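Local coordinates for conserved domain protein (Streptococcus pneumoniae, PDB 2FI0) that is of unknown function but folds as a small, mostly helical single-chain domain that contains a DUF1858 family region and a two-stranded parallel sheet, at residues R68-A72 and N73-V77; L32-K35 and P36-N39; A16-V19 and D20-E24; M42-T45 and V46-V50. All coordinates share one frame; numbering follows the deposited sequence.

Interaction 1. Residues R68-A72 and N73-V77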
ATOM      1  N   ARG A  68      -4.664  -0.561  10.109  1.00 40.42           N
ATOM      2  CA  ARG A  68      -5.616   0.356  10.768  1.00 40.07           C
ATOM      3  C   ARG A  68      -5.968   1.543   9.874  1.00 39.90           C
ATOM      4  O   ARG A  68      -7.125   1.923   9.735  1.00 39.61           O
ATOM      5  CB  ARG A  68      -5.008   0.939  12.037  1.00 39.27           C
ATOM      6  CG  ARG A  68      -4.986   0.032  13.224  1.00 39.90           C
ATOM      7  CD  ARG A  68      -4.344   0.753  14.424  1.00 37.83           C
ATOM      8  NE  ARG A  68      -5.286   0.588  15.492  1.00 42.24           N
ATOM      9  CZ  ARG A  68      -5.925   1.539  16.144  1.00 38.90           C
ATOM     10  NH1 ARG A  68      -5.678   2.828  15.994  1.00 38.37           N
ATOM     11  NH2 ARG A  68      -6.777   1.150  17.037  1.00 42.52           N
ATOM     12  N   THR A  69      -4.935   2.145   9.309  1.00 39.76           N
ATOM     13  CA  THR A  69      -5.101   3.329   8.461  1.00 40.22           C
ATOM     14  C   THR A  69      -5.928   3.003   7.219  1.00 39.85           C
ATOM     15  O   THR A  69      -6.862   3.730   6.873  1.00 39.83           O
ATOM     16  CB  THR A  69      -3.736   3.910   8.054  1.00 39.77           C
ATOM     17  OG1 THR A  69      -2.957   4.163   9.229  1.00 39.95           O
ATOM     18  CG2 THR A  69      -3.912   5.213   7.284  1.00 40.11           C
ATOM     19  N   LEU A  70      -5.601   1.891   6.574  1.00 39.78           N
ATOM     20  CA  LEU A  70      -6.339   1.473   5.399  1.00 40.44           C
ATOM     21  C   LEU A  70      -7.793   1.170   5.715  1.00 40.40           C
ATOM     22  O   LEU A  70      -8.684   1.632   5.004  1.00 40.39           O
ATOM     23  CB  LEU A  70      -5.652   0.281   4.719  1.00 40.62           C
ATOM     24  CG  LEU A  70      -4.332   0.587   3.994  1.00 41.62           C
ATOM     25  CD1 LEU A  70      -3.665  -0.722   3.527  1.00 42.31           C
ATOM     26  CD2 LEU A  70      -4.548   1.533   2.816  1.00 41.10           C
ATOM     27  N   GLU A  71      -8.048   0.414   6.787  1.00 41.26           N
ATOM     28  CA  GLU A  71      -9.426   0.161   7.226  1.00 41.42           C
ATOM     29  C   GLU A  71     -10.181   1.450   7.563  1.00 40.82           C
ATOM     30  O   GLU A  71     -11.321   1.594   7.180  1.00 40.62           O
ATOM     31  CB  GLU A  71      -9.454  -0.810   8.395  1.00 41.74           C
ATOM     32  CG  GLU A  71      -8.952  -2.196   8.026  1.00 43.58           C
ATOM     33  CD  GLU A  71      -9.099  -3.205   9.154  1.00 44.61           C
ATOM     34  OE1 GLU A  71      -9.029  -2.826  10.346  1.00 48.78           O
ATOM     35  OE2 GLU A  71      -9.268  -4.400   8.844  1.00 50.65           O
ATOM     36  N   ALA A  72      -9.531   2.385   8.249  1.00 40.97           N
ATOM     37  CA  ALA A  72     -10.132   3.692   8.578  1.00 41.43           C
ATOM     38  C   ALA A  72     -10.489   4.547   7.359  1.00 41.56           C
ATOM     39  O   ALA A  72     -11.266   5.470   7.475  1.00 41.77           O
ATOM     40  CB  ALA A  72      -9.197   4.489   9.472  1.00 41.28           C
ATOM     41  N   ASN A  73      -9.880   4.275   6.212  1.00 42.08           N
ATOM     42  CA  ASN A  73     -10.172   5.008   4.987  1.00 42.51           C
ATOM     43  C   ASN A  73     -11.022   4.197   3.991  1.00 42.93           C
ATOM     44  O   ASN A  73     -11.140   4.557   2.824  1.00 43.59           O
ATOM     45  CB  ASN A  73      -8.867   5.482   4.358  1.00 42.20           C
ATOM     46  CG  ASN A  73      -8.229   6.627   5.131  1.00 42.32           C
ATOM     47  OD1 ASN A  73      -8.630   7.791   4.988  1.00 41.88           O
ATOM     48  ND2 ASN A  73      -7.228   6.304   5.960  1.00 40.49           N
ATOM     49  N   GLY A  74     -11.608   3.101   4.453  1.00 43.37           N
ATOM     50  CA  GLY A  74     -12.610   2.373   3.672  1.00 43.96           C
ATOM     51  C   GLY A  74     -12.167   1.072   3.016  1.00 44.50           C
ATOM     52  O   GLY A  74     -12.958   0.426   2.318  1.00 45.15           O
ATOM     53  N   TYR A  75     -10.929   0.660   3.247  1.00 44.33           N
ATOM     54  CA  TYR A  75     -10.395  -0.511   2.574  1.00 44.56           C
ATOM     55  C   TYR A  75     -10.489  -1.763   3.430  1.00 44.66           C
ATOM     56  O   TYR A  75     -10.458  -1.701   4.647  1.00 45.04           O
ATOM     57  CB  TYR A  75      -8.956  -0.261   2.135  1.00 44.57           C
ATOM     58  CG  TYR A  75      -8.836   0.878   1.152  1.00 44.78           C
ATOM     59  CD1 TYR A  75      -8.987   0.658  -0.216  1.00 44.49           C
ATOM     60  CD2 TYR A  75      -8.586   2.171   1.585  1.00 44.73           C
ATOM     61  CE1 TYR A  75      -8.888   1.698  -1.123  1.00 45.58           C
ATOM     62  CE2 TYR A  75      -8.498   3.220   0.693  1.00 45.76           C
ATOM     63  CZ  TYR A  75      -8.649   2.981  -0.662  1.00 45.32           C
ATOM     64  OH  TYR A  75      -8.539   4.012  -1.558  1.00 46.10           O
ATOM     65  N   GLU A  76     -10.606  -2.897   2.756  1.00 45.17           N
ATOM     66  CA  GLU A  76     -10.472  -4.201   3.353  1.00 45.72           C
ATOM     67  C   GLU A  76      -9.130  -4.781   2.960  1.00 45.40           C
ATOM     68  O   GLU A  76      -8.799  -4.825   1.788  1.00 44.67           O
ATOM     69  CB  GLU A  76     -11.596  -5.103   2.846  1.00 47.00           C
ATOM     70  CG  GLU A  76     -12.022  -6.141   3.843  1.00 51.28           C
ATOM     71  CD  GLU A  76     -12.704  -5.518   5.064  1.00 54.90           C
ATOM     72  OE1 GLU A  76     -13.714  -4.789   4.889  1.00 57.87           O
ATOM     73  OE2 GLU A  76     -12.205  -5.749   6.181  1.00 56.92           O
ATOM     74  N   VAL A  77      -8.367  -5.256   3.946  1.00 45.22           N
ATOM     75  CA  VAL A  77      -7.012  -5.684   3.717  1.00 45.00           C
ATOM     76  C   VAL A  77      -6.898  -7.203   3.653  1.00 44.77           C
ATOM     77  O   VAL A  77      -7.461  -7.898   4.473  1.00 44.43           O
ATOM     78  CB  VAL A  77      -6.107  -5.138   4.811  1.00 45.41           C
ATOM     79  CG1 VAL A  77      -4.674  -5.600   4.599  1.00 46.06           C
ATOM     80  CG2 VAL A  77      -6.192  -3.608   4.836  1.00 46.27           C
TER
HETATM   81  O   HOH W   1      -9.478  -5.441   6.574  1.00 47.79           O
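The Tyr75 ring takes the carbonyl of Leu70 at its edge, in plane, with CD2 3.5 Å from Leu70 O. A second flat group, the Asn73 amide, lies alongside Thr69 and points the same way; Asn73 ND2 donates to Thr69 O at 2.8 Å, from above the carbonyl plane, while Thr69 CG2 touches the same nitrogen. CG of Asn73 sits beside its own backbone N (chi1 -73°), which folds the amide back over the last helical turn. Leu70 O is gripped twice, by Tyr75 N at 3.0 Å and by Asn73 N from the opposite face of the carbonyl. With Gly74 N bonded to Glu71 O at 3.1 Å and Gly74 at positive phi (104°), this is a Schellman motif ending the helix. The carboxylates of Glu71 and Glu76, whose planes are turned 62° from each other, are bridged by one water that donates to OE2 of each and accepts from Val77 N, which probably eases their repulsion. Leu70 CB meets Val77 CG2 at 3.9 Å. The turn leads helix 63-72 into strand 76-78, parallel to strand 8-10; Leu70 and Tyr75 rest on Ile9 of that strand, and Ile28 of helix 26-29 touches Thr69, Asn73 and Tyr75.

Interaction 2. Residues L32-K35 and P36-N39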
ATOM      1  N   LEU A  32       2.356   6.922   5.038  1.00 48.51           N
ATOM      2  CA  LEU A  32       2.683   5.687   5.766  1.00 48.64           C
ATOM      3  C   LEU A  32       4.085   5.141   5.429  1.00 48.80           C
ATOM      4  O   LEU A  32       4.367   3.954   5.629  1.00 49.11           O
ATOM      5  CB  LEU A  32       1.637   4.617   5.475  1.00 48.49           C
ATOM      6  CG  LEU A  32       0.217   4.858   6.004  1.00 48.55           C
ATOM      7  CD1 LEU A  32      -0.718   3.880   5.354  1.00 49.39           C
ATOM      8  CD2 LEU A  32       0.158   4.738   7.506  1.00 47.49           C
ATOM      9  N   GLY A  33       4.952   6.007   4.926  1.00 48.82           N
ATOM     10  CA  GLY A  33       6.347   5.644   4.637  1.00 48.92           C
ATOM     11  C   GLY A  33       6.639   5.327   3.180  1.00 48.60           C
ATOM     12  O   GLY A  33       7.710   4.826   2.858  1.00 48.42           O
ATOM     13  N   PHE A  34       5.686   5.603   2.299  1.00 48.66           N
ATOM     14  CA  PHE A  34       5.828   5.278   0.877  1.00 49.11           C
ATOM     15  C   PHE A  34       5.876   6.541   0.031  1.00 49.09           C
ATOM     16  O   PHE A  34       5.529   6.520  -1.153  1.00 49.41           O
ATOM     17  CB  PHE A  34       4.687   4.359   0.418  1.00 48.95           C
ATOM     18  CG  PHE A  34       4.712   3.014   1.068  1.00 49.17           C
ATOM     19  CD1 PHE A  34       5.450   1.981   0.514  1.00 48.46           C
ATOM     20  CD2 PHE A  34       4.013   2.779   2.251  1.00 49.01           C
ATOM     21  CE1 PHE A  34       5.488   0.735   1.120  1.00 48.67           C
ATOM     22  CE2 PHE A  34       4.055   1.536   2.858  1.00 49.45           C
ATOM     23  CZ  PHE A  34       4.797   0.514   2.289  1.00 48.97           C
ATOM     24  N   LYS A  35       6.349   7.633   0.623  1.00 49.36           N
ATOM     25  CA  LYS A  35       6.225   8.936  -0.026  1.00 49.64           C
ATOM     26  C   LYS A  35       7.145   9.133  -1.240  1.00 49.52           C
ATOM     27  O   LYS A  35       6.798   9.907  -2.141  1.00 49.18           O
ATOM     28  CB  LYS A  35       6.315  10.082   0.999  1.00 50.07           C
ATOM     29  CG  LYS A  35       7.674  10.705   1.263  1.00 51.18           C
ATOM     30  CD  LYS A  35       7.724  12.140   0.744  1.00 52.96           C
ATOM     31  CE  LYS A  35       6.778  13.068   1.528  1.00 53.48           C
ATOM     32  NZ  LYS A  35       7.004  14.511   1.160  1.00 53.48           N
ATOM     33  N   PRO A  36       8.302   8.426  -1.290  1.00 49.65           N
ATOM     34  CA  PRO A  36       9.045   8.442  -2.555  1.00 49.79           C
ATOM     35  C   PRO A  36       8.242   7.852  -3.718  1.00 49.83           C
ATOM     36  O   PRO A  36       8.526   8.142  -4.868  1.00 50.27           O
ATOM     37  CB  PRO A  36      10.278   7.570  -2.260  1.00 49.91           C
ATOM     38  CG  PRO A  36      10.396   7.549  -0.784  1.00 49.75           C
ATOM     39  CD  PRO A  36       9.009   7.634  -0.265  1.00 49.35           C
ATOM     40  N   LEU A  37       7.238   7.042  -3.431  1.00 49.74           N
ATOM     41  CA  LEU A  37       6.457   6.449  -4.507  1.00 49.94           C
ATOM     42  C   LEU A  37       5.335   7.372  -4.998  1.00 49.47           C
ATOM     43  O   LEU A  37       4.537   6.957  -5.818  1.00 49.45           O
ATOM     44  CB  LEU A  37       5.900   5.081  -4.080  1.00 50.28           C
ATOM     45  CG  LEU A  37       6.899   4.097  -3.438  1.00 51.03           C
ATOM     46  CD1 LEU A  37       6.426   2.663  -3.616  1.00 51.11           C
ATOM     47  CD2 LEU A  37       8.294   4.228  -3.999  1.00 51.68           C
ATOM     48  N   ALA A  38       5.267   8.607  -4.491  1.00 48.98           N
ATOM     49  CA  ALA A  38       4.338   9.614  -5.027  1.00 48.83           C
ATOM     50  C   ALA A  38       4.649   9.865  -6.495  1.00 48.60           C
ATOM     51  O   ALA A  38       3.742   9.998  -7.320  1.00 49.27           O
ATOM     52  CB  ALA A  38       4.439  10.934  -4.250  1.00 48.91           C
ATOM     53  N   ASN A  39       5.944   9.952  -6.803  1.00 47.98           N
ATOM     54  CA  ASN A  39       6.416  10.117  -8.168  1.00 47.36           C
ATOM     55  C   ASN A  39       6.276   8.800  -8.951  1.00 46.66           C
ATOM     56  O   ASN A  39       6.770   7.756  -8.502  1.00 46.43           O
ATOM     57  CB  ASN A  39       7.874  10.599  -8.164  1.00 47.47           C
ATOM     58  CG  ASN A  39       8.366  10.981  -9.545  1.00 48.44           C
ATOM     59  OD1 ASN A  39       8.766  10.119 -10.328  1.00 50.91           O
ATOM     60  ND2 ASN A  39       8.353  12.282  -9.851  1.00 49.42           N
TER
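Phe34 and Leu37 form the buried side of this short turn. The tight part is at the backbone: Leu37 N donates to Phe34 O at 2.9 Å, from above the carbonyl plane. CG of Leu37 lies beside its backbone N (chi1 -49°), and both CB and CG of the residue rest against the accepting oxygen, CB at 3.3 Å from Phe34 O. The side chains themselves meet more loosely, Leu37 CD1 coming to the edge of the Phe34 ring, near its plane, 4.3 Å from Phe34 CD1. One residue on, Ala38 N repeats the backbone pattern with Lys35 O at 3.1 Å and an N-H...O angle of 163°. Two successive bonds from residue i+3 to residue i are the mark of a 3-10 turn, which here lies in the loop between helices 26-29 and 40-43. Gly33, at positive phi (100°), brings the chain into the turn. The outer side is looser and exposed: the Lys35 chain bends at chi2 and chi3 and crosses Pro36 at about a right angle, its CG 3.7 Å from Pro36 CD. On the inner side Val15 of helix 15-21 touches both Phe34 and Leu37. Leu37 O accepts a hydrogen bond from Arg43 NH1, and Asn39 OD1 makes a weak N-cap bond to Leu41 N at the start of the next helix.

Interaction 3. Residues A16-V19 and D20-E24; sequences AEVV and DKHPE
His22 N makes the shortest bond here, 2.8 Å to Val18 O, and it lies in the carbonyl plane with a C=O...N angle of 159°. The imidazole stays close to the same oxygen: CG of His22 is beside the backbone N (chi1 -57°), and ND1 stands 3.5 Å from Val18 O, obliquely to the ring. Lys21 CG covers one face of that ring, 3.7 Å above its plane and offset toward the rim. In the same turn, just before it, Asp20 N reaches Ala16 O at 2.9 Å and Lys21 N reaches Glu17 O at 3.2 Å, both tilted from their carbonyl planes. The Asp20 carboxylate folds back toward the first of these carbonyls, with OD2 3.3 Å from Ala16 O; two acceptors face each other there, so the approach is probably mildly unfavourable. Val19 O meets no N-H at Pro23, but Pro23 CD packs against it at 3.6 Å and Pro23 CA makes a C-H...O contact with it. Val18 and His22 both touch Ile9 of strand 8-10, while Glu24 OE2 is hydrogen-bonded to Tyr75 OH. Three consecutive i to i+4 bonds, followed by His22 leaving helical angles and a proline, make this the C-terminal turn of alpha-helix 15-21.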
ATOM      1  N   ALA A  16       3.050  -0.958  -6.733  1.00 47.51           N
ATOM      2  CA  ALA A  16       2.578  -0.389  -8.006  1.00 47.97           C
ATOM      3  C   ALA A  16       1.233  -0.982  -8.476  1.00 48.05           C
ATOM      4  O   ALA A  16       0.377  -0.256  -8.994  1.00 47.74           O
ATOM      5  CB  ALA A  16       3.631  -0.568  -9.084  1.00 48.02           C
ATOM      6  N   GLU A  17       1.059  -2.293  -8.310  1.00 47.87           N
ATOM      7  CA  GLU A  17      -0.194  -2.949  -8.683  1.00 48.06           C
ATOM      8  C   GLU A  17      -1.359  -2.471  -7.810  1.00 47.41           C
ATOM      9  O   GLU A  17      -2.490  -2.312  -8.279  1.00 47.07           O
ATOM     10  CB  GLU A  17      -0.074  -4.466  -8.556  1.00 48.31           C
ATOM     11  CG  GLU A  17       0.821  -5.103  -9.578  1.00 49.55           C
ATOM     12  CD  GLU A  17       0.850  -6.624  -9.477  1.00 50.17           C
ATOM     13  OE1 GLU A  17      -0.160  -7.220  -9.025  1.00 53.46           O
ATOM     14  OE2 GLU A  17       1.887  -7.220  -9.866  1.00 52.57           O
ATOM     15  N   VAL A  18      -1.074  -2.262  -6.534  1.00 46.61           N
ATOM     16  CA  VAL A  18      -2.060  -1.709  -5.630  1.00 46.66           C
ATOM     17  C   VAL A  18      -2.495  -0.324  -6.135  1.00 46.27           C
ATOM     18  O   VAL A  18      -3.677  -0.057  -6.256  1.00 45.10           O
ATOM     19  CB  VAL A  18      -1.543  -1.627  -4.175  1.00 45.88           C
ATOM     20  CG1 VAL A  18      -2.555  -0.944  -3.302  1.00 46.04           C
ATOM     21  CG2 VAL A  18      -1.237  -3.013  -3.634  1.00 46.59           C
ATOM     22  N   VAL A  19      -1.527   0.536  -6.449  1.00 46.61           N
ATOM     23  CA  VAL A  19      -1.816   1.933  -6.768  1.00 46.82           C
ATOM     24  C   VAL A  19      -2.513   2.063  -8.129  1.00 47.07           C
ATOM     25  O   VAL A  19      -3.396   2.899  -8.286  1.00 46.44           O
ATOM     26  CB  VAL A  19      -0.539   2.806  -6.683  1.00 46.58           C
ATOM     27  CG1 VAL A  19      -0.792   4.234  -7.214  1.00 46.77           C
ATOM     28  CG2 VAL A  19      -0.041   2.859  -5.263  1.00 46.55           C
ATOM     29  N   ASP A  20      -2.117   1.224  -9.085  1.00 47.58           N
ATOM     30  CA  ASP A  20      -2.788   1.136 -10.373  1.00 48.32           C
ATOM     31  C   ASP A  20      -4.268   0.802 -10.225  1.00 48.48           C
ATOM     32  O   ASP A  20      -5.111   1.390 -10.895  1.00 47.49           O
ATOM     33  CB  ASP A  20      -2.115   0.077 -11.265  1.00 49.01           C
ATOM     34  CG  ASP A  20      -0.761   0.529 -11.803  1.00 50.50           C
ATOM     35  OD1 ASP A  20      -0.469   1.751 -11.809  1.00 52.97           O
ATOM     36  OD2 ASP A  20       0.014  -0.349 -12.230  1.00 53.15           O
ATOM     37  N   LYS A  21      -4.582  -0.140  -9.337  1.00 48.55           N
ATOM     38  CA  LYS A  21      -5.969  -0.525  -9.123  1.00 48.52           C
ATOM     39  C   LYS A  21      -6.714   0.521  -8.293  1.00 48.02           C
ATOM     40  O   LYS A  21      -7.891   0.783  -8.544  1.00 47.50           O
ATOM     41  CB  LYS A  21      -6.036  -1.896  -8.459  1.00 48.88           C
ATOM     42  CG  LYS A  21      -7.444  -2.406  -8.250  1.00 49.66           C
ATOM     43  CD  LYS A  21      -7.449  -3.901  -7.912  1.00 50.26           C
ATOM     44  CE  LYS A  21      -8.673  -4.602  -8.514  1.00 51.82           C
ATOM     45  NZ  LYS A  21      -8.292  -5.978  -8.943  1.00 54.45           N
ATOM     46  N   HIS A  22      -6.025   1.130  -7.328  1.00 47.44           N
ATOM     47  CA  HIS A  22      -6.633   2.111  -6.426  1.00 47.54           C
ATOM     48  C   HIS A  22      -5.854   3.436  -6.401  1.00 47.27           C
ATOM     49  O   HIS A  22      -5.131   3.694  -5.430  1.00 46.73           O
ATOM     50  CB  HIS A  22      -6.672   1.550  -4.999  1.00 47.64           C
ATOM     51  CG  HIS A  22      -7.388   0.242  -4.872  1.00 48.13           C
ATOM     52  ND1 HIS A  22      -6.721  -0.954  -4.723  1.00 49.25           N
ATOM     53  CD2 HIS A  22      -8.710  -0.060  -4.856  1.00 49.18           C
ATOM     54  CE1 HIS A  22      -7.599  -1.936  -4.620  1.00 48.16           C
ATOM     55  NE2 HIS A  22      -8.813  -1.420  -4.690  1.00 49.58           N
ATOM     56  N   PRO A  23      -5.991   4.282  -7.452  1.00 47.14           N
ATOM     57  CA  PRO A  23      -5.222   5.544  -7.494  1.00 47.24           C
ATOM     58  C   PRO A  23      -5.402   6.419  -6.245  1.00 47.09           C
ATOM     59  O   PRO A  23      -4.455   7.052  -5.792  1.00 46.32           O
ATOM     60  CB  PRO A  23      -5.744   6.258  -8.754  1.00 47.49           C
ATOM     61  CG  PRO A  23      -6.396   5.201  -9.590  1.00 47.55           C
ATOM     62  CD  PRO A  23      -6.816   4.081  -8.655  1.00 47.22           C
ATOM     63  N   GLU A  24      -6.605   6.412  -5.682  1.00 47.49           N
ATOM     64  CA  GLU A  24      -6.933   7.174  -4.458  1.00 47.80           C
ATOM     65  C   GLU A  24      -6.153   6.741  -3.209  1.00 47.55           C
ATOM     66  O   GLU A  24      -6.065   7.500  -2.238  1.00 48.05           O
ATOM     67  CB  GLU A  24      -8.429   7.069  -4.107  1.00 48.61           C
ATOM     68  CG  GLU A  24      -9.351   6.474  -5.190  1.00 52.09           C
ATOM     69  CD  GLU A  24      -9.235   4.937  -5.316  1.00 54.59           C
ATOM     70  OE1 GLU A  24      -9.251   4.461  -6.488  1.00 55.39           O
ATOM     71  OE2 GLU A  24      -9.136   4.226  -4.266  1.00 54.48           O
TER

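Interaction 4. Residues M42-T45 and V46-V50; sequences MRNT and VGRKV
Apolar contact comes from Met42 and Val46, whose side chains meet at an angle. The thioether chain of Met42, bent at chi2 and chi3, curls round to set CE 3.9 Å from Val46 CG1. That methyl lies between the backbone N and carbonyl carbon of its own residue (chi1 55°), which also presses it to 3.1 Å from Met42 O. Hydrogen bonding is sparse across the turn. Val46 N gives only a weak bond to Met42 O, which also accepts from Thr45 N, and Arg48 N reaches Thr45 O at 3.3 Å from above the carbonyl plane. Thr45 OG1 has both Leu41 O and Met42 O within reach of its one proton. The backbones come close at Gly47, whose CA lies 3.0 Å from Arg43 O. Polar contact without a hydrogen bond involves Asn44 and Arg48: the backbone carbonyl oxygen of Asn44 lies over one face of the guanidinium, 3.5 Å from Arg48 NE, and NH1 rests against Asn44 CB, with the Asn44 side-chain amide turned 55° from the guanidinium plane. Bends at chi2 and chi3 of Arg48 turn it back over Asn44. The contact is a surface corner between helix 40-43 and the weakly bonded helix 46-49. Helix 15-21 lies against it, with Ala16 touching both Asn44 and Arg48 and Val19 touching Arg43, while backbone bonds join Gly47 to Ala16 and Val50 to Val15.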
ATOM      1  N   MET A  42       9.496   6.649  -9.700  1.00 45.19           N
ATOM      2  CA  MET A  42       9.933   5.888  -8.515  1.00 45.75           C
ATOM      3  C   MET A  42       8.983   4.733  -8.220  1.00 46.32           C
ATOM      4  O   MET A  42       9.416   3.602  -8.012  1.00 46.38           O
ATOM      5  CB  MET A  42      10.011   6.766  -7.256  1.00 45.83           C
ATOM      6  CG  MET A  42      11.135   7.806  -7.166  1.00 45.61           C
ATOM      7  SD  MET A  42      12.850   7.282  -7.465  1.00 45.99           S
ATOM      8  CE  MET A  42      12.778   5.709  -6.604  1.00 45.15           C
ATOM      9  N   ARG A  43       7.685   5.022  -8.191  1.00 46.92           N
ATOM     10  CA  ARG A  43       6.688   3.993  -7.925  1.00 47.41           C
ATOM     11  C   ARG A  43       6.725   2.859  -8.954  1.00 47.89           C
ATOM     12  O   ARG A  43       6.480   1.702  -8.611  1.00 48.19           O
ATOM     13  CB  ARG A  43       5.285   4.596  -7.881  1.00 47.53           C
ATOM     14  CG  ARG A  43       4.194   3.588  -7.547  1.00 47.35           C
ATOM     15  CD  ARG A  43       2.835   4.259  -7.344  1.00 47.82           C
ATOM     16  NE  ARG A  43       2.265   4.801  -8.578  1.00 46.74           N
ATOM     17  CZ  ARG A  43       2.272   6.085  -8.931  1.00 47.18           C
ATOM     18  NH1 ARG A  43       2.809   7.018  -8.155  1.00 47.80           N
ATOM     19  NH2 ARG A  43       1.717   6.446 -10.079  1.00 47.98           N
ATOM     20  N   ASN A  44       7.023   3.174 -10.207  1.00 47.83           N
ATOM     21  CA  ASN A  44       7.071   2.134 -11.231  1.00 48.43           C
ATOM     22  C   ASN A  44       8.458   1.502 -11.410  1.00 48.88           C
ATOM     23  O   ASN A  44       8.666   0.714 -12.337  1.00 48.85           O
ATOM     24  CB  ASN A  44       6.500   2.660 -12.544  1.00 48.32           C
ATOM     25  CG  ASN A  44       5.005   2.969 -12.443  1.00 48.91           C
ATOM     26  OD1 ASN A  44       4.525   3.939 -13.025  1.00 51.21           O
ATOM     27  ND2 ASN A  44       4.268   2.134 -11.713  1.00 46.89           N
ATOM     28  N   THR A  45       9.387   1.847 -10.512  1.00 49.34           N
ATOM     29  CA  THR A  45      10.686   1.176 -10.411  1.00 49.96           C
ATOM     30  C   THR A  45      10.751   0.392  -9.086  1.00 50.42           C
ATOM     31  O   THR A  45      10.523  -0.826  -9.071  1.00 50.23           O
ATOM     32  CB  THR A  45      11.877   2.169 -10.545  1.00 49.92           C
ATOM     33  OG1 THR A  45      11.737   3.243  -9.604  1.00 50.02           O
ATOM     34  CG2 THR A  45      11.952   2.739 -11.958  1.00 49.82           C
ATOM     35  N   VAL A  46      11.019   1.084  -7.977  1.00 51.03           N
ATOM     36  CA  VAL A  46      11.064   0.416  -6.663  1.00 51.20           C
ATOM     37  C   VAL A  46       9.726  -0.242  -6.294  1.00 51.20           C
ATOM     38  O   VAL A  46       9.717  -1.348  -5.745  1.00 51.20           O
ATOM     39  CB  VAL A  46      11.555   1.353  -5.500  1.00 51.59           C
ATOM     40  CG1 VAL A  46      10.726   2.621  -5.392  1.00 52.26           C
ATOM     41  CG2 VAL A  46      11.525   0.618  -4.152  1.00 51.87           C
ATOM     42  N   GLY A  47       8.618   0.427  -6.611  1.00 51.10           N
ATOM     43  CA  GLY A  47       7.266  -0.061  -6.294  1.00 51.18           C
ATOM     44  C   GLY A  47       6.821  -1.308  -7.050  1.00 51.14           C
ATOM     45  O   GLY A  47       5.846  -1.957  -6.659  1.00 51.36           O
ATOM     46  N   ARG A  48       7.524  -1.663  -8.127  1.00 51.17           N
ATOM     47  CA  ARG A  48       7.247  -2.935  -8.806  1.00 51.17           C
ATOM     48  C   ARG A  48       8.003  -4.122  -8.145  1.00 50.62           C
ATOM     49  O   ARG A  48       7.679  -5.289  -8.372  1.00 50.05           O
ATOM     50  CB  ARG A  48       7.482  -2.829 -10.332  1.00 51.48           C
ATOM     51  CG  ARG A  48       6.164  -2.734 -11.155  1.00 53.73           C
ATOM     52  CD  ARG A  48       5.980  -1.462 -11.999  1.00 56.77           C
ATOM     53  NE  ARG A  48       6.372  -1.683 -13.403  1.00 58.25           N
ATOM     54  CZ  ARG A  48       5.935  -1.001 -14.473  1.00 57.94           C
ATOM     55  NH1 ARG A  48       5.071   0.009 -14.373  1.00 58.08           N
ATOM     56  NH2 ARG A  48       6.380  -1.337 -15.675  1.00 58.74           N
ATOM     57  N   LYS A  49       8.981  -3.809  -7.300  1.00 50.35           N
ATOM     58  CA  LYS A  49       9.762  -4.824  -6.598  1.00 50.15           C
ATOM     59  C   LYS A  49       9.294  -5.057  -5.161  1.00 49.83           C
ATOM     60  O   LYS A  49       9.567  -6.116  -4.576  1.00 50.31           O
ATOM     61  CB  LYS A  49      11.227  -4.400  -6.552  1.00 50.20           C
ATOM     62  CG  LYS A  49      11.890  -4.249  -7.897  1.00 50.54           C
ATOM     63  CD  LYS A  49      13.192  -3.457  -7.749  1.00 50.94           C
ATOM     64  CE  LYS A  49      14.101  -3.619  -8.951  1.00 51.31           C
ATOM     65  NZ  LYS A  49      15.288  -2.701  -8.887  1.00 51.86           N
ATOM     66  N   VAL A  50       8.626  -4.072  -4.569  1.00 48.95           N
ATOM     67  CA  VAL A  50       8.311  -4.141  -3.147  1.00 48.56           C
ATOM     68  C   VAL A  50       6.795  -4.160  -2.927  1.00 47.64           C
ATOM     69  O   VAL A  50       6.061  -3.404  -3.553  1.00 46.75           O
ATOM     70  CB  VAL A  50       9.035  -2.990  -2.358  1.00 48.91           C
ATOM     71  CG1 VAL A  50       8.299  -1.660  -2.454  1.00 49.60           C
ATOM     72  CG2 VAL A  50       9.205  -3.360  -0.922  1.00 49.37           C
TER

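In the fold
From the N terminus the four contacts follow in series, none nested in or crossing another. Interaction 3 comes first, closing the end of helix 15-21; interaction 2 turns the loop between helices 26-29 and 40-43; interaction 4 joins helix 40-43 to helix 46-49; interaction 1 ends helix 63-72 and enters the last strand. Interactions 2, 3 and 4 gather on one side: interaction 4 is tied to interaction 2 by Leu37 O with Arg43 NH1 and to interaction 3 by the Ala16 to Gly47 backbone bond. Interaction 1 lies across the chain's centre from interaction 4, about 22 Å between centres, yet reaches interaction 3 through Tyr75 OH with Glu24 and interaction 2 through Thr69 and Leu32.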